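Local structure of ABC transporter, substrate binding protein (3C9H) at residues P120-W125 and P300-E305; A129-F134 and V260-G265. The protein probably captures a solute in the periplasm and delivers it to an ABC transporter, and binds a magnesium ion. One frame throughout, in Å; residues are numbered along the deposited sequence.

Interaction 1: residues P120-W125 and P300-E305; sequences PAWANW and PAVSPE
A short 3-10 turn just ahead of strand 124-125 packs on the irregular loop between helices 287-296 and 312-319, within a fold of the periplasmic binding protein class. The contact is small and wholly apolar in its side chains, with Val302 at its centre. Its CG1, anti to the backbone N (chi1 169°), touches three residues in and around the turn. CG1 lies 3.9 Å from Trp122 CZ2, 4.0 Å from Pro120 CG and 4.0 Å from Ala123 CB. The other branch, CG2, meets the tip of the indole, 4.0 Å from Trp122 CH2, so valine and tryptophan touch tip to tip. Trp122 takes the crowded first torsion, with CG between its backbone N and carbonyl carbon (chi1 69°). The ring thus folds back over its own turn, and Ala123 CB sits 3.6 Å above the plane near its centre; a methyl group is small enough for that place. Pro120 begins the turn, its O accepting from Ala123 N, while its ring crosses Val302 obliquely and brings CG to 3.6 Å from Val302 O. On the more exposed flank the CD atoms of Pro120 and Pro304 meet at 4.0 Å, two apolar rings that cross obliquely. The loop is shaped by an ST turn: Ser303 OG accepts from Glu305 N at 2.9 Å. Gln290 of helix 287-296 and Trp119 from the loop before the turn also touch Val302, while Trp122 and Ala123 lean on Ala131 of strand 129-131, placing the contact between that helix and the strand.

Interaction 2: residues A129-F134 and V260-G265; sequences AYALTF and VMSRIG
Strand 129-131 and the second half of the broken strand 258-268 run antiparallel and pack closely where Tyr130 faces Gly265. Tyr130 N donates to Gly265 O at 3.0 Å, almost straight at 170°, and Gly265 N returns a bond to Tyr130 O. Glycine suits this position because a CB there would clash with Leu132 CD1, which lies 4.0 Å from Gly265 N. Ala131 and Ile264 form the next, non-hydrogen-bonded pair, and Ala131 CB also meets Ser262 CB at 3.6 Å. Leu132 N then donates to Arg263 O, nearly along its C=O axis. This antiparallel pairing, part of the periplasmic binding protein fold, is interrupted at the break in strand 258-268, where side-chain bonds take over. Thr133 OG1, set between its backbone N and carbonyl carbon (chi1 69°), accepts from Arg263 N at 2.8 Å, with the N-H pointing straight at it (178°). Ser262 OG donates to Thr133 O at 2.7 Å. Past the break Val260 CG1 stands 3.6 Å from the centroid of the Phe134 ring, over its face, in a CH-pi contact; the two side chains cross at about a right angle. The looser side is the one from which Arg263 extends. Its side chain crosses Thr133 obliquely, Arg263 CG 3.5 Å from Thr133 OG1, and the guanidinium continues to Glu135, whose OE2 forms a salt bridge with NE and also hydrogen-bonds Thr133 OG1. Arg263 NH1 hydrogen-bonds a citrate, probably from the crystallisation liquor, and the side chain lies about 4 Å from that of Ser41, a magnesium ligand with Asp43.

How the interactions relate
From the N terminus the chain first reaches 120-125, then turns back within a few residues into 129-134, the two forming adjacent antiparallel strands joined by Ala123 O and Ala131 N, 2.9 Å apart in a probable hydrogen bond. Interaction 2 closes a loop of 125 residues when 260-265 returns beside 129-134. Helices 274-285 and 287-296 follow before 300-305 closes the wider loop of interaction 1, inside which interaction 2 is nested. The outer loop also reaches the inner contact directly: Pro300 O meets Phe134 N, and Val302 CG2 packs on Thr133 O. Together they tie the loop before helix 312-319 to strands 129-131 and 258-268, the second of which carries Arg263 near the magnesium ion.

Interaction 1: residues P120-W125 and P300-E305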
loop_
_atom_site.group_PDB
_atom_site.type_symbol
_atom_site.label_atom_id
_atom_site.label_comp_id
_atom_site.label_asym_id
_atom_site.label_seq_id
_atom_site.Cartn_x
_atom_site.Cartn_y
_atom_site.Cartn_z
ATOM N N PRO A 120 17.240 -7.148 -3.130
ATOM C CA PRO A 120 17.083 -8.072 -2.009
ATOM C C PRO A 120 16.226 -9.262 -2.398
ATOM O O PRO A 120 15.201 -9.096 -3.065
ATOM C CB PRO A 120 16.439 -7.196 -0.942
ATOM C CG PRO A 120 17.005 -5.845 -1.227
ATOM C CD PRO A 120 16.979 -5.763 -2.711
ATOM N N ALA A 121 16.663 -10.456 -2.008
ATOM C CA ALA A 121 16.065 -11.704 -2.471
ATOM C C ALA A 121 14.592 -11.837 -2.074
ATOM O O ALA A 121 13.756 -12.315 -2.859
ATOM C CB ALA A 121 16.903 -12.911 -1.955
ATOM N N TRP A 122 14.269 -11.414 -0.866
ATOM C CA TRP A 122 12.883 -11.408 -0.407
ATOM C C TRP A 122 11.965 -10.551 -1.299
ATOM O O TRP A 122 10.765 -10.767 -1.340
ATOM C CB TRP A 122 12.798 -10.895 1.036
ATOM C CG TRP A 122 13.096 -9.442 1.245
ATOM C CD1 TRP A 122 14.286 -8.903 1.631
ATOM C CD2 TRP A 122 12.174 -8.340 1.142
ATOM N NE1 TRP A 122 14.179 -7.544 1.738
ATOM C CE2 TRP A 122 12.889 -7.172 1.443
ATOM C CE3 TRP A 122 10.819 -8.234 0.807
ATOM C CZ2 TRP A 122 12.300 -5.920 1.444
ATOM C CZ3 TRP A 122 10.247 -6.985 0.754
ATOM C CH2 TRP A 122 10.976 -5.845 1.096
ATOM N N ALA A 123 12.553 -9.576 -1.973
ATOM C CA ALA A 123 11.836 -8.544 -2.711
ATOM C C ALA A 123 11.792 -8.825 -4.219
ATOM O O ALA A 123 11.403 -7.962 -5.008
ATOM C CB ALA A 123 12.453 -7.161 -2.418
ATOM N N ASN A 124 12.152 -10.044 -4.618
ATOM C CA ASN A 124 12.177 -10.415 -6.026
ATOM C C ASN A 124 11.571 -11.803 -6.247
ATOM O O ASN A 124 12.132 -12.803 -5.786
ATOM C CB ASN A 124 13.629 -10.399 -6.497
ATOM C CG ASN A 124 13.783 -10.764 -7.950
ATOM O OD1 ASN A 124 12.827 -11.153 -8.609
ATOM N ND2 ASN A 124 14.997 -10.634 -8.457
ATOM N N TRP A 125 10.431 -11.861 -6.932
ATOM C CA TRP A 125 9.872 -13.121 -7.437
ATOM C C TRP A 125 10.209 -13.271 -8.931
ATOM O O TRP A 125 9.656 -12.572 -9.769
ATOM C CB TRP A 125 8.349 -13.194 -7.245
ATOM C CG TRP A 125 7.773 -14.566 -7.564
ATOM C CD1 TRP A 125 7.851 -15.685 -6.782
ATOM C CD2 TRP A 125 7.055 -14.967 -8.757
ATOM N NE1 TRP A 125 7.232 -16.745 -7.405
ATOM C CE2 TRP A 125 6.743 -16.334 -8.615
ATOM C CE3 TRP A 125 6.685 -14.312 -9.942
ATOM C CZ2 TRP A 125 6.041 -17.058 -9.605
ATOM C CZ3 TRP A 125 5.981 -15.033 -10.927
ATOM C CH2 TRP A 125 5.669 -16.380 -10.752
ATOM N N PRO A 300 9.622 4.468 2.697
ATOM C CA PRO A 300 10.935 3.862 2.897
ATOM C C PRO A 300 11.400 2.931 1.762
ATOM O O PRO A 300 10.605 2.156 1.206
ATOM C CB PRO A 300 10.783 3.140 4.242
ATOM C CG PRO A 300 9.649 3.890 4.942
ATOM C CD PRO A 300 8.708 4.170 3.819
ATOM N N ALA A 301 12.674 3.070 1.424
ATOM C CA ALA A 301 13.302 2.421 0.273
ATOM C C ALA A 301 13.734 0.981 0.593
ATOM O O ALA A 301 14.044 0.644 1.747
ATOM C CB ALA A 301 14.527 3.249 -0.193
ATOM N N VAL A 302 13.747 0.159 -0.445
ATOM C CA VAL A 302 14.243 -1.221 -0.408
ATOM C C VAL A 302 15.654 -1.359 -1.051
ATOM O O VAL A 302 16.356 -2.331 -0.779
ATOM C CB VAL A 302 13.215 -2.162 -1.101
ATOM C CG1 VAL A 302 13.775 -3.557 -1.342
ATOM C CG2 VAL A 302 11.944 -2.245 -0.274
ATOM N N SER A 303 16.083 -0.397 -1.873
ATOM C CA SER A 303 17.339 -0.543 -2.620
ATOM C C SER A 303 18.525 -0.675 -1.675
ATOM O O SER A 303 18.652 0.124 -0.756
ATOM C CB SER A 303 17.619 0.649 -3.532
ATOM O OG SER A 303 18.997 0.624 -3.932
ATOM N N PRO A 304 19.424 -1.649 -1.935
ATOM C CA PRO A 304 20.603 -1.754 -1.086
ATOM C C PRO A 304 21.578 -0.571 -1.295
ATOM O O PRO A 304 22.536 -0.419 -0.537
ATOM C CB PRO A 304 21.222 -3.097 -1.506
ATOM C CG PRO A 304 20.776 -3.330 -2.906
ATOM C CD PRO A 304 19.420 -2.654 -3.025
ATOM N N GLU A 305 21.335 0.250 -2.308
ATOM C CA GLU A 305 22.123 1.455 -2.551
ATOM C C GLU A 305 21.698 2.695 -1.775
ATOM O O GLU A 305 22.390 3.710 -1.838
ATOM C CB GLU A 305 22.064 1.813 -4.029
ATOM C CG GLU A 305 22.580 0.737 -4.936
ATOM C CD GLU A 305 22.633 1.227 -6.363
ATOM O OE1 GLU A 305 21.553 1.378 -7.004
ATOM O OE2 GLU A 305 23.753 1.499 -6.829
#

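Interaction 2: residues A129-F134 and V260-G265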
loop_
_atom_site.group_PDB
_atom_site.type_symbol
_atom_site.label_atom_id
_atom_site.label_comp_id
_atom_site.label_asym_id
_atom_site.label_seq_id
_atom_site.Cartn_x
_atom_site.Cartn_y
_atom_site.Cartn_z
ATOM N N ALA A 129 8.092 -9.878 -10.543
ATOM C CA ALA A 129 7.473 -9.014 -9.538
ATOM C C ALA A 129 8.511 -8.570 -8.503
ATOM O O ALA A 129 9.209 -9.412 -7.875
ATOM C CB ALA A 129 6.356 -9.764 -8.831
ATOM N N TYR A 130 8.636 -7.261 -8.341
ATOM C CA TYR A 130 9.599 -6.668 -7.434
ATOM C C TYR A 130 8.921 -5.820 -6.372
ATOM O O TYR A 130 8.138 -4.912 -6.693
ATOM C CB TYR A 130 10.551 -5.766 -8.213
ATOM C CG TYR A 130 11.399 -6.457 -9.264
ATOM C CD1 TYR A 130 12.653 -6.922 -8.941
ATOM C CD2 TYR A 130 10.965 -6.597 -10.593
ATOM C CE1 TYR A 130 13.474 -7.547 -9.894
ATOM C CE2 TYR A 130 11.778 -7.224 -11.553
ATOM C CZ TYR A 130 13.030 -7.689 -11.190
ATOM O OH TYR A 130 13.854 -8.280 -12.092
ATOM N N ALA A 131 9.261 -6.076 -5.123
ATOM C CA ALA A 131 8.835 -5.251 -4.001
ATOM C C ALA A 131 9.719 -4.030 -3.982
ATOM O O ALA A 131 10.956 -4.156 -3.961
ATOM C CB ALA A 131 9.003 -6.008 -2.670
ATOM N N LEU A 132 9.128 -2.848 -3.947
ATOM C CA LEU A 132 9.906 -1.597 -4.129
ATOM C C LEU A 132 9.936 -0.605 -2.968
ATOM O O LEU A 132 10.708 0.367 -3.013
ATOM C CB LEU A 132 9.421 -0.874 -5.400
ATOM C CG LEU A 132 9.524 -1.708 -6.682
ATOM C CD1 LEU A 132 8.728 -1.037 -7.842
ATOM C CD2 LEU A 132 10.988 -1.915 -7.061
ATOM N N THR A 133 9.076 -0.823 -1.966
ATOM C CA THR A 133 8.921 0.063 -0.829
ATOM C C THR A 133 8.788 -0.796 0.428
ATOM O O THR A 133 8.635 -2.013 0.342
ATOM C CB THR A 133 7.631 0.911 -0.946
ATOM O OG1 THR A 133 6.473 0.059 -0.789
ATOM C CG2 THR A 133 7.572 1.663 -2.297
ATOM N N PHE A 134 8.788 -0.145 1.583
ATOM C CA PHE A 134 8.659 -0.834 2.883
ATOM C C PHE A 134 7.788 0.091 3.763
ATOM O O PHE A 134 8.290 1.037 4.357
ATOM C CB PHE A 134 10.091 -1.033 3.427
ATOM C CG PHE A 134 10.223 -2.038 4.543
ATOM C CD1 PHE A 134 10.215 -3.405 4.276
ATOM C CD2 PHE A 134 10.406 -1.611 5.849
ATOM C CE1 PHE A 134 10.364 -4.341 5.318
ATOM C CE2 PHE A 134 10.552 -2.529 6.894
ATOM C CZ PHE A 134 10.531 -3.894 6.625
ATOM N N VAL A 260 3.927 -4.723 7.766
ATOM C CA VAL A 260 4.618 -3.926 6.749
ATOM C C VAL A 260 4.339 -4.510 5.361
ATOM O O VAL A 260 4.467 -5.741 5.116
ATOM C CB VAL A 260 6.126 -3.843 6.993
ATOM C CG1 VAL A 260 6.829 -3.007 5.892
ATOM C CG2 VAL A 260 6.389 -3.253 8.344
ATOM N N MET A 261 3.962 -3.634 4.447
ATOM C CA MET A 261 3.768 -4.066 3.068
ATOM C C MET A 261 4.816 -3.427 2.209
ATOM O O MET A 261 5.505 -2.496 2.626
ATOM C CB MET A 261 2.364 -3.723 2.543
ATOM C CG MET A 261 2.095 -2.247 2.241
ATOM S SD MET A 261 2.715 -1.478 0.690
ATOM C CE MET A 261 2.397 -2.831 -0.386
ATOM N N SER A 262 4.901 -3.920 0.984
ATOM C CA SER A 262 5.844 -3.388 0.018
ATOM C C SER A 262 5.096 -3.267 -1.288
ATOM O O SER A 262 4.490 -4.241 -1.714
ATOM C CB SER A 262 6.999 -4.365 -0.167
ATOM O OG SER A 262 7.776 -4.529 1.011
ATOM N N ARG A 263 5.126 -2.098 -1.937
ATOM C CA ARG A 263 4.489 -1.948 -3.244
ATOM C C ARG A 263 5.237 -2.824 -4.261
ATOM O O ARG A 263 6.479 -2.837 -4.311
ATOM C CB ARG A 263 4.516 -0.484 -3.698
ATOM C CG ARG A 263 3.624 0.392 -2.868
ATOM C CD ARG A 263 3.708 1.848 -3.234
ATOM N NE ARG A 263 3.137 2.571 -2.117
ATOM C CZ ARG A 263 1.856 2.867 -1.975
ATOM N NH1 ARG A 263 0.973 2.657 -2.945
ATOM N NH2 ARG A 263 1.474 3.438 -0.846
ATOM N N ILE A 264 4.484 -3.552 -5.062
ATOM C CA ILE A 264 5.048 -4.476 -6.044
ATOM C C ILE A 264 4.841 -3.952 -7.452
ATOM O O ILE A 264 3.721 -3.590 -7.841
ATOM C CB ILE A 264 4.426 -5.889 -5.891
ATOM C CG1 ILE A 264 4.902 -6.570 -4.596
ATOM C CG2 ILE A 264 4.751 -6.800 -7.113
ATOM C CD1 ILE A 264 4.289 -7.992 -4.456
ATOM N N GLY A 265 5.943 -3.862 -8.189
ATOM C CA GLY A 265 5.938 -3.479 -9.571
ATOM C C GLY A 265 6.208 -4.653 -10.489
ATOM O O GLY A 265 7.018 -5.514 -10.197
#